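Local coordinates for diaminopimelate decarboxylase (Aquifex aeolicus, PDB 2P3E) that catalyses the pyridoxal 5'-phosphate-dependent decarboxylation of meso-diaminopimelate to L-lysine, the last step of lysine biosynthesis, as a homodimer, at the interface of chains A and B. Residues are numbered along the deposited sequence; one frame, centred on the assembly and turned at random. Chains: chain A/B, Diaminopimelate decarboxylase.

Contact 1: the interface of chains A and B. Residues chain A 306, 344-347, 349, 352; chain B 109, 175.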
ATOM      1  N   PHE A 306      14.100  -1.436  20.413  1.00 27.01           N
ATOM      2  CA  PHE A 306      13.511  -1.781  19.125  1.00 25.16           C
ATOM      3  C   PHE A 306      13.719  -3.263  18.862  1.00 24.24           C
ATOM      4  O   PHE A 306      14.803  -3.795  19.077  1.00 24.35           O
ATOM      5  CB  PHE A 306      14.159  -0.969  18.005  1.00 25.14           C
ATOM      6  CG  PHE A 306      13.934   0.508  18.120  1.00 24.20           C
ATOM      7  CD1 PHE A 306      12.833   1.108  17.512  1.00 24.72           C
ATOM      8  CD2 PHE A 306      14.821   1.304  18.834  1.00 23.54           C
ATOM      9  CE1 PHE A 306      12.610   2.493  17.626  1.00 23.95           C
ATOM     10  CE2 PHE A 306      14.614   2.689  18.949  1.00 23.21           C
ATOM     11  CZ  PHE A 306      13.516   3.280  18.338  1.00 23.96           C
ATOM     12  N   VAL A 344       9.267  -3.203  14.885  1.00 20.26           N
ATOM     13  CA  VAL A 344       9.346  -2.488  13.611  1.00 20.64           C
ATOM     14  C   VAL A 344       9.791  -3.398  12.477  1.00 20.45           C
ATOM     15  O   VAL A 344      10.438  -4.403  12.716  1.00 20.62           O
ATOM     16  CB  VAL A 344      10.291  -1.256  13.717  1.00 19.86           C
ATOM     17  CG1 VAL A 344       9.727  -0.229  14.711  1.00 20.40           C
ATOM     18  CG2 VAL A 344      11.723  -1.683  14.099  1.00 20.69           C
ATOM     19  N   GLY A 345       9.480  -3.011  11.247  1.00 20.97           N
ATOM     20  CA  GLY A 345       9.779  -3.842  10.082  1.00 21.52           C
ATOM     21  C   GLY A 345      11.035  -3.457   9.332  1.00 21.92           C
ATOM     22  O   GLY A 345      11.829  -2.634   9.809  1.00 22.00           O
ATOM     23  N   PRO A 346      11.225  -4.048   8.136  1.00 22.85           N
ATOM     24  CA  PRO A 346      12.385  -3.799   7.284  1.00 23.34           C
ATOM     25  C   PRO A 346      12.289  -2.536   6.409  1.00 24.33           C
ATOM     26  O   PRO A 346      13.309  -2.072   5.892  1.00 24.89           O
ATOM     27  CB  PRO A 346      12.409  -5.045   6.387  1.00 23.36           C
ATOM     28  CG  PRO A 346      10.973  -5.421   6.237  1.00 23.67           C
ATOM     29  CD  PRO A 346      10.315  -5.052   7.549  1.00 22.30           C
ATOM     30  N   ILE A 347      11.081  -2.003   6.227  1.00 24.70           N
ATOM     31  CA  ILE A 347      10.852  -0.878   5.306  1.00 24.94           C
ATOM     32  C   ILE A 347      11.596   0.391   5.757  1.00 25.64           C
ATOM     33  O   ILE A 347      11.645   0.708   6.950  1.00 25.08           O
ATOM     34  CB  ILE A 347       9.326  -0.599   5.111  1.00 24.98           C
ATOM     35  CG1 ILE A 347       8.622  -1.793   4.432  1.00 24.66           C
ATOM     36  CG2 ILE A 347       9.065   0.716   4.349  1.00 24.38           C
ATOM     37  CD1 ILE A 347       9.176  -2.152   3.044  1.00 22.53           C
ATOM     38  N   GLU A 349      11.066   3.405   6.254  1.00 26.86           N
ATOM     39  CA  GLU A 349      10.167   4.484   6.670  1.00 26.16           C
ATOM     40  C   GLU A 349      10.167   4.506   8.189  1.00 26.04           C
ATOM     41  O   GLU A 349      10.105   3.452   8.823  1.00 24.94           O
ATOM     42  CB  GLU A 349       8.734   4.232   6.190  1.00 25.89           C
ATOM     43  CG  GLU A 349       8.483   4.435   4.713  1.00 27.64           C
ATOM     44  CD  GLU A 349       8.294   5.905   4.320  1.00 30.93           C
ATOM     45  OE1 GLU A 349       8.093   6.753   5.226  1.00 31.85           O
ATOM     46  OE2 GLU A 349       8.334   6.209   3.100  1.00 30.03           O
ATOM     47  N   ASP A 352       7.225   2.746   9.471  1.00 23.85           N
ATOM     48  CA  ASP A 352       7.138   1.294   9.295  1.00 23.16           C
ATOM     49  C   ASP A 352       7.293   0.540  10.628  1.00 22.95           C
ATOM     50  O   ASP A 352       8.394   0.169  11.031  1.00 22.46           O
ATOM     51  CB  ASP A 352       8.151   0.772   8.281  1.00 22.70           C
ATOM     52  CG  ASP A 352       8.187  -0.758   8.246  1.00 23.17           C
ATOM     53  OD1 ASP A 352       7.100  -1.369   8.275  1.00 21.66           O
ATOM     54  OD2 ASP A 352       9.291  -1.343   8.210  1.00 21.07           O
TER
ATOM     55  N   VAL B 109      17.287  -1.115   7.961  1.00 24.19           N
ATOM     56  CA  VAL B 109      17.252  -2.257   8.859  1.00 25.06           C
ATOM     57  C   VAL B 109      16.640  -3.464   8.122  1.00 25.48           C
ATOM     58  O   VAL B 109      16.398  -4.516   8.742  1.00 25.25           O
ATOM     59  CB  VAL B 109      16.445  -1.933  10.155  1.00 25.56           C
ATOM     60  CG1 VAL B 109      17.095  -0.805  10.927  1.00 25.55           C
ATOM     61  CG2 VAL B 109      14.985  -1.600   9.837  1.00 24.91           C
ATOM     62  N   LYS B 175      13.659   4.297  14.387  1.00 25.99           N
ATOM     63  CA  LYS B 175      14.461   3.074  14.462  1.00 25.44           C
ATOM     64  C   LYS B 175      15.849   3.240  13.837  1.00 25.55           C
ATOM     65  O   LYS B 175      16.690   2.330  13.929  1.00 25.47           O
ATOM     66  CB  LYS B 175      13.720   1.910  13.778  1.00 25.20           C
ATOM     67  CG  LYS B 175      13.401   2.138  12.282  1.00 25.11           C
ATOM     68  CD  LYS B 175      12.569   1.003  11.704  1.00 24.62           C
ATOM     69  CE  LYS B 175      12.212   1.249  10.233  1.00 25.42           C
ATOM     70  NZ  LYS B 175      11.207   0.264   9.726  1.00 23.20           N
TER
HETATM   71  O   HOH W   1      15.037  -0.004   6.285  1.00 27.14           O
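B:Lys175 leaves its backbone with CG between N and the carbonyl carbon (chi1 60°) and then runs fully extended, which carries its ammonium group deep into a loop of chain A; A:Asp352, with CG anti to its own N (chi1 172°), turns its carboxylate to meet it. Oxygens of chain A gather round NZ, more acceptors than an ammonium has N-H groups, so one N-H is probably shared. The backbone O of A:Ile347 takes NZ of B:Lys175 at 2.8 Å, in the carbonyl plane and with a wide C=O...N angle of 154°. The O of A:Asp352 receives it on a lone pair, whereas the O of A:Gly345, 3.0 Å from B:Lys175 NZ, is approached from above its carbonyl plane. The carboxylate OD2 of A:Asp352 adds a salt bridge at 2.9 Å from B:Lys175 NZ, and also accepts the backbone N of A:Ile347, which ties the loop to the residue that probably balances the lysine's charge. A long aliphatic chain suits the way in: CD of B:Lys175 slides past CG2 of A:Val344 at 3.7 Å. The lysine's backbone CA lies over one face of the A:Phe306 ring, toward the rim. Beside it, CG2 of B:Val109 rests against A:Gly345 O, and a water joins B:Val109 N to A:Pro346 O. The grip clamps the subunits together and probably steadies the loop bearing the catalytic cysteine and A:Glu349, a likely substrate-binding residue.

Contact 2: the interface of chains A and B. Residues chain A 348, 386-388; chain B 65, 86-87, 90.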
ATOM      1  N   CYS A 348      12.182   1.091   4.785  1.00 26.58           N
ATOM      2  CA  CYS A 348      12.886   2.345   5.039  1.00 27.32           C
ATOM      3  C   CYS A 348      11.904   3.507   5.225  1.00 27.13           C
ATOM      4  O   CYS A 348      11.881   4.453   4.428  1.00 27.77           O
ATOM      5  CB  CYS A 348      13.857   2.651   3.898  1.00 27.75           C
ATOM      6  SG  CYS A 348      15.092   3.903   4.364  1.00 30.73           S
ATOM      7  N   ASN A 386       9.891  -0.949  -1.490  1.00 10.33           N
ATOM      8  CA  ASN A 386      11.292  -1.404  -1.282  1.00 10.92           C
ATOM      9  C   ASN A 386      11.639  -2.713  -2.018  1.00 11.79           C
ATOM     10  O   ASN A 386      12.561  -3.450  -1.601  1.00 11.37           O
ATOM     11  CB  ASN A 386      11.664  -1.514   0.209  1.00 11.15           C
ATOM     12  CG  ASN A 386      11.616  -0.171   0.970  1.00 12.50           C
ATOM     13  OD1 ASN A 386      11.814  -0.163   2.167  1.00 16.32           O
ATOM     14  ND2 ASN A 386      11.385   0.946   0.277  1.00 14.32           N
ATOM     15  N   MET A 387      10.906  -3.003  -3.110  1.00 11.22           N
ATOM     16  CA  MET A 387      11.133  -4.227  -3.894  1.00 11.54           C
ATOM     17  C   MET A 387      11.065  -5.504  -3.024  1.00 11.80           C
ATOM     18  O   MET A 387      11.868  -6.425  -3.193  1.00 12.46           O
ATOM     19  CB  MET A 387      12.482  -4.148  -4.641  1.00 11.57           C
ATOM     20  CG  MET A 387      12.427  -3.389  -5.988  1.00 12.09           C
ATOM     21  SD  MET A 387      11.398  -4.233  -7.223  1.00 14.19           S
ATOM     22  CE  MET A 387      12.275  -5.792  -7.412  1.00 14.72           C
ATOM     23  N   ARG A 388      10.104  -5.543  -2.099  1.00 12.09           N
ATOM     24  CA  ARG A 388       9.915  -6.659  -1.192  1.00 12.37           C
ATOM     25  C   ARG A 388       8.796  -7.573  -1.708  1.00 12.60           C
ATOM     26  O   ARG A 388       7.643  -7.153  -1.815  1.00 12.36           O
ATOM     27  CB  ARG A 388       9.565  -6.144   0.208  1.00 14.12           C
ATOM     28  CG  ARG A 388      10.670  -5.290   0.833  1.00 17.25           C
ATOM     29  CD  ARG A 388      10.756  -5.431   2.358  1.00 25.16           C
ATOM     30  NE  ARG A 388      11.645  -6.558   2.652  1.00 31.07           N
ATOM     31  CZ  ARG A 388      12.965  -6.474   2.855  1.00 32.21           C
ATOM     32  NH1 ARG A 388      13.595  -5.305   2.881  1.00 29.06           N
ATOM     33  NH2 ARG A 388      13.654  -7.585   3.058  1.00 32.04           N
TER
ATOM     34  N   LYS B  65      14.421   3.208  -3.553  1.00 10.65           N
ATOM     35  CA  LYS B  65      13.122   3.206  -2.870  1.00 10.25           C
ATOM     36  C   LYS B  65      12.070   4.141  -3.504  1.00  9.96           C
ATOM     37  O   LYS B  65      10.865   3.874  -3.410  1.00  9.61           O
ATOM     38  CB  LYS B  65      13.294   3.565  -1.378  1.00 11.21           C
ATOM     39  CG  LYS B  65      13.954   4.948  -1.135  1.00  9.89           C
ATOM     40  CD  LYS B  65      14.063   5.205   0.361  1.00 12.89           C
ATOM     41  CE  LYS B  65      14.790   6.514   0.576  1.00 17.68           C
ATOM     42  NZ  LYS B  65      14.807   6.833   2.026  1.00 22.61           N
ATOM     43  N   VAL B  86      17.968  -0.601  -0.113  1.00 13.52           N
ATOM     44  CA  VAL B  86      17.522  -0.983   1.236  1.00 13.60           C
ATOM     45  C   VAL B  86      16.988  -2.428   1.310  1.00 13.64           C
ATOM     46  O   VAL B  86      16.396  -2.826   2.302  1.00 13.98           O
ATOM     47  CB  VAL B  86      16.444   0.031   1.817  1.00 14.26           C
ATOM     48  CG1 VAL B  86      17.011   1.453   1.866  1.00 13.65           C
ATOM     49  CG2 VAL B  86      15.185   0.016   0.971  1.00 13.64           C
ATOM     50  N   SER B  87      17.228  -3.231   0.276  1.00 13.82           N
ATOM     51  CA  SER B  87      16.725  -4.611   0.267  1.00 13.25           C
ATOM     52  C   SER B  87      17.451  -5.407  -0.809  1.00 13.54           C
ATOM     53  O   SER B  87      18.108  -4.835  -1.688  1.00 13.18           O
ATOM     54  CB  SER B  87      15.213  -4.633  -0.041  1.00 12.70           C
ATOM     55  OG  SER B  87      14.987  -4.341  -1.415  1.00 12.17           O
ATOM     56  N   GLU B  90      16.136  -4.547  -4.301  1.00 12.30           N
ATOM     57  CA  GLU B  90      16.764  -3.349  -4.915  1.00 12.20           C
ATOM     58  C   GLU B  90      18.186  -3.643  -5.391  1.00 12.43           C
ATOM     59  O   GLU B  90      18.635  -3.097  -6.407  1.00 12.48           O
ATOM     60  CB  GLU B  90      16.716  -2.153  -3.956  1.00 12.69           C
ATOM     61  CG  GLU B  90      15.277  -1.754  -3.539  1.00 11.92           C
ATOM     62  CD  GLU B  90      15.205  -0.439  -2.764  1.00 13.25           C
ATOM     63  OE1 GLU B  90      16.256   0.060  -2.266  1.00 14.24           O
ATOM     64  OE2 GLU B  90      14.079   0.099  -2.655  1.00 13.29           O
TER
HETATM   65  O   HOH W   2      10.201   1.125  -3.290  1.00 11.55           O
HETATM   66  O   HOH W   3      13.490  -2.607   2.960  1.00 21.62           O
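A:Asn386 lies against B:Val86 at the close-packed part of this active-site interface, its amide carbon CG 3.6 Å from the methyl CG2 of the valine. A branched, apolar residue suits this place, because its other methyl, CG1, reaches CB of A:Cys348, the probable proton donor. OD1 of the A:Asn386 amide accepts the backbone N of A:Cys348 in an almost straight bond (169° at H), and ND2 packs alongside CB of B:Lys65. Next to it, the hydroxyl OG of B:Ser87 donates to the backbone O of A:Asn386 at 2.6 Å. B:Ser87, just before helix 88-96, also acts as its N-cap, OG accepting B:Glu90 N. The watery side is looser. One water bridges A:Asn386 N and B:Lys65 O; another gathers A:Asn386 OD1, B:Val86 O and NH1 of A:Arg388, sitting at the edge of the guanidinium in its plane. B:Lys65 is the lysine expected to carry pyridoxal phosphate in this family, but here it bears no cofactor. With chi1 58° and the rest of its chain extended, it brings its amine NZ to 3.8 Å from the thiol sulfur SG of A:Cys348.

Contact 3: the interface of chains A and B. Residues chain A 68, 70, 92-93, 96; chain B 387, 414.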
ATOM      1  N   PHE A  68      -8.694 -11.366  -0.852  1.00 10.43           N
ATOM      2  CA  PHE A  68      -8.952 -11.846  -2.203  1.00 10.85           C
ATOM      3  C   PHE A  68      -8.339 -13.200  -2.595  1.00 11.34           C
ATOM      4  O   PHE A  68      -8.401 -13.588  -3.761  1.00 11.90           O
ATOM      5  CB  PHE A  68      -8.604 -10.757  -3.266  1.00 10.45           C
ATOM      6  CG  PHE A  68      -7.174 -10.259  -3.234  1.00 11.12           C
ATOM      7  CD1 PHE A  68      -6.102 -11.108  -3.535  1.00 12.10           C
ATOM      8  CD2 PHE A  68      -6.899  -8.912  -2.959  1.00 11.17           C
ATOM      9  CE1 PHE A  68      -4.775 -10.637  -3.530  1.00 12.54           C
ATOM     10  CE2 PHE A  68      -5.590  -8.420  -2.963  1.00 12.54           C
ATOM     11  CZ  PHE A  68      -4.513  -9.281  -3.245  1.00 12.86           C
ATOM     12  N   PRO A  70      -8.047 -16.610  -3.837  1.00 13.08           N
ATOM     13  CA  PRO A  70      -9.120 -17.362  -4.514  1.00 13.80           C
ATOM     14  C   PRO A  70      -9.488 -18.669  -3.833  1.00 14.04           C
ATOM     15  O   PRO A  70     -10.639 -19.106  -3.962  1.00 14.10           O
ATOM     16  CB  PRO A  70      -8.576 -17.624  -5.933  1.00 13.47           C
ATOM     17  CG  PRO A  70      -7.104 -17.261  -5.906  1.00 14.52           C
ATOM     18  CD  PRO A  70      -6.882 -16.368  -4.704  1.00 12.93           C
ATOM     19  N   TYR A  92     -14.436 -11.213 -11.226  1.00 16.48           N
ATOM     20  CA  TYR A  92     -13.588 -12.265 -11.818  1.00 17.71           C
ATOM     21  C   TYR A  92     -13.260 -13.362 -10.794  1.00 18.54           C
ATOM     22  O   TYR A  92     -13.408 -14.565 -11.057  1.00 18.67           O
ATOM     23  CB  TYR A  92     -12.317 -11.597 -12.366  1.00 18.24           C
ATOM     24  CG  TYR A  92     -11.042 -12.441 -12.413  1.00 19.37           C
ATOM     25  CD1 TYR A  92     -10.640 -13.042 -13.588  1.00 20.28           C
ATOM     26  CD2 TYR A  92     -10.218 -12.572 -11.286  1.00 21.16           C
ATOM     27  CE1 TYR A  92      -9.461 -13.799 -13.655  1.00 21.43           C
ATOM     28  CE2 TYR A  92      -9.047 -13.329 -11.330  1.00 22.18           C
ATOM     29  CZ  TYR A  92      -8.679 -13.939 -12.527  1.00 22.21           C
ATOM     30  OH  TYR A  92      -7.510 -14.667 -12.602  1.00 22.36           O
ATOM     31  N   LEU A  93     -12.857 -12.919  -9.608  1.00 18.99           N
ATOM     32  CA  LEU A  93     -12.512 -13.784  -8.499  1.00 20.07           C
ATOM     33  C   LEU A  93     -13.704 -14.610  -8.005  1.00 20.49           C
ATOM     34  O   LEU A  93     -13.595 -15.841  -7.855  1.00 20.04           O
ATOM     35  CB  LEU A  93     -11.964 -12.900  -7.384  1.00 20.54           C
ATOM     36  CG  LEU A  93     -10.967 -13.380  -6.357  1.00 24.21           C
ATOM     37  CD1 LEU A  93      -9.654 -13.821  -7.011  1.00 23.02           C
ATOM     38  CD2 LEU A  93     -10.763 -12.186  -5.485  1.00 26.15           C
ATOM     39  N   LYS A  96     -14.529 -17.136 -10.665  1.00 26.77           N
ATOM     40  CA  LYS A  96     -13.480 -18.162 -10.610  1.00 28.12           C
ATOM     41  C   LYS A  96     -13.740 -19.136  -9.464  1.00 28.01           C
ATOM     42  O   LYS A  96     -13.564 -20.360  -9.622  1.00 28.23           O
ATOM     43  CB  LYS A  96     -12.113 -17.489 -10.460  1.00 27.95           C
ATOM     44  CG  LYS A  96     -10.899 -18.399 -10.498  1.00 31.36           C
ATOM     45  CD  LYS A  96      -9.622 -17.576 -10.242  1.00 32.45           C
ATOM     46  CE  LYS A  96      -8.436 -18.476  -9.869  1.00 34.87           C
ATOM     47  NZ  LYS A  96      -7.116 -17.749  -9.824  1.00 33.76           N
TER
ATOM     48  N   MET B 387      -8.576  -5.863  -5.549  1.00 11.75           N
ATOM     49  CA  MET B 387      -8.298  -6.636  -6.769  1.00 12.12           C
ATOM     50  C   MET B 387      -8.154  -5.713  -7.986  1.00 12.34           C
ATOM     51  O   MET B 387      -8.617  -6.035  -9.081  1.00 12.11           O
ATOM     52  CB  MET B 387      -9.382  -7.715  -6.994  1.00 12.32           C
ATOM     53  CG  MET B 387      -9.126  -9.023  -6.274  1.00 13.11           C
ATOM     54  SD  MET B 387      -7.648  -9.897  -6.888  1.00 15.21           S
ATOM     55  CE  MET B 387      -8.170 -10.269  -8.568  1.00 16.98           C
ATOM     56  N   VAL B 414      -3.297 -12.707  -8.898  1.00 12.65           N
ATOM     57  CA  VAL B 414      -3.468 -13.991  -8.196  1.00 13.06           C
ATOM     58  C   VAL B 414      -2.609 -15.143  -8.747  1.00 13.26           C
ATOM     59  O   VAL B 414      -2.766 -16.290  -8.321  1.00 13.62           O
ATOM     60  CB  VAL B 414      -4.972 -14.408  -8.123  1.00 13.49           C
ATOM     61  CG1 VAL B 414      -5.768 -13.361  -7.314  1.00 13.50           C
ATOM     62  CG2 VAL B 414      -5.562 -14.560  -9.508  1.00 13.06           C
TER
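B:Met387 presses its thioether chain between A:Phe68 and A:Leu93, the apolar centre of this patch of the dimer interface. Its CG lies 3.5 Å from CB of A:Phe68 and 3.6 Å from the methyl CD2 of A:Leu93; the methionine and leucine side chains cross at about a right angle. The sulfur SD sits 3.7 Å above one face of the A:Phe68 ring, offset toward the rim. Bends at chi2 (-66°) and chi3 (-65°) fold the chain back to place sulfur over the ring and CE near A:Tyr92 and A:Leu93; a flexible, unbranched residue suits such a curved course. Replacing B:Met387 with alanine would take away the thioether, and a gap would probably open between A:Phe68 and A:Leu93, the ring face losing its sulfur contact. Farther out, B:Val414, at the end of helix 410-414, adds a compact pair of methyls that serve different neighbours. CG1 packs on CD1 of A:Leu93, 3.9 Å away, and near CD of A:Pro70, the first residue of helix 70-78, where the rigid ring offers a smooth apolar surface. CG2 turns to the polar rim, where two long side chains of helix 88-96 pair an apolar body (the tyrosine ring, the lysine methylenes) with a polar end. The phenol OH of A:Tyr92 comes near this methyl, and the extended A:Lys96 slides past the valine to set its amine NZ 3.6 Å from CG2 of B:Val414.

Contact 1 and contact 2 are neighbours, their C-alpha centres about 12 Å apart, and the segment following strand 340-344 runs from one to the other, A:Cys348 of contact 2 falling between residues of contact 1. The C-alpha centre of contact 3 lies about 31 Å from that of contact 1 and about 27 Å from that of contact 2. Residue 387 and helix 88-96 recur in contacts 2 and 3 with the chains exchanged. Contacts 1 and 2 border one active site built from both chains, which the two-fold axis repeats; contact 3 presumably buttresses the other half, so dimerisation is probably needed for activity.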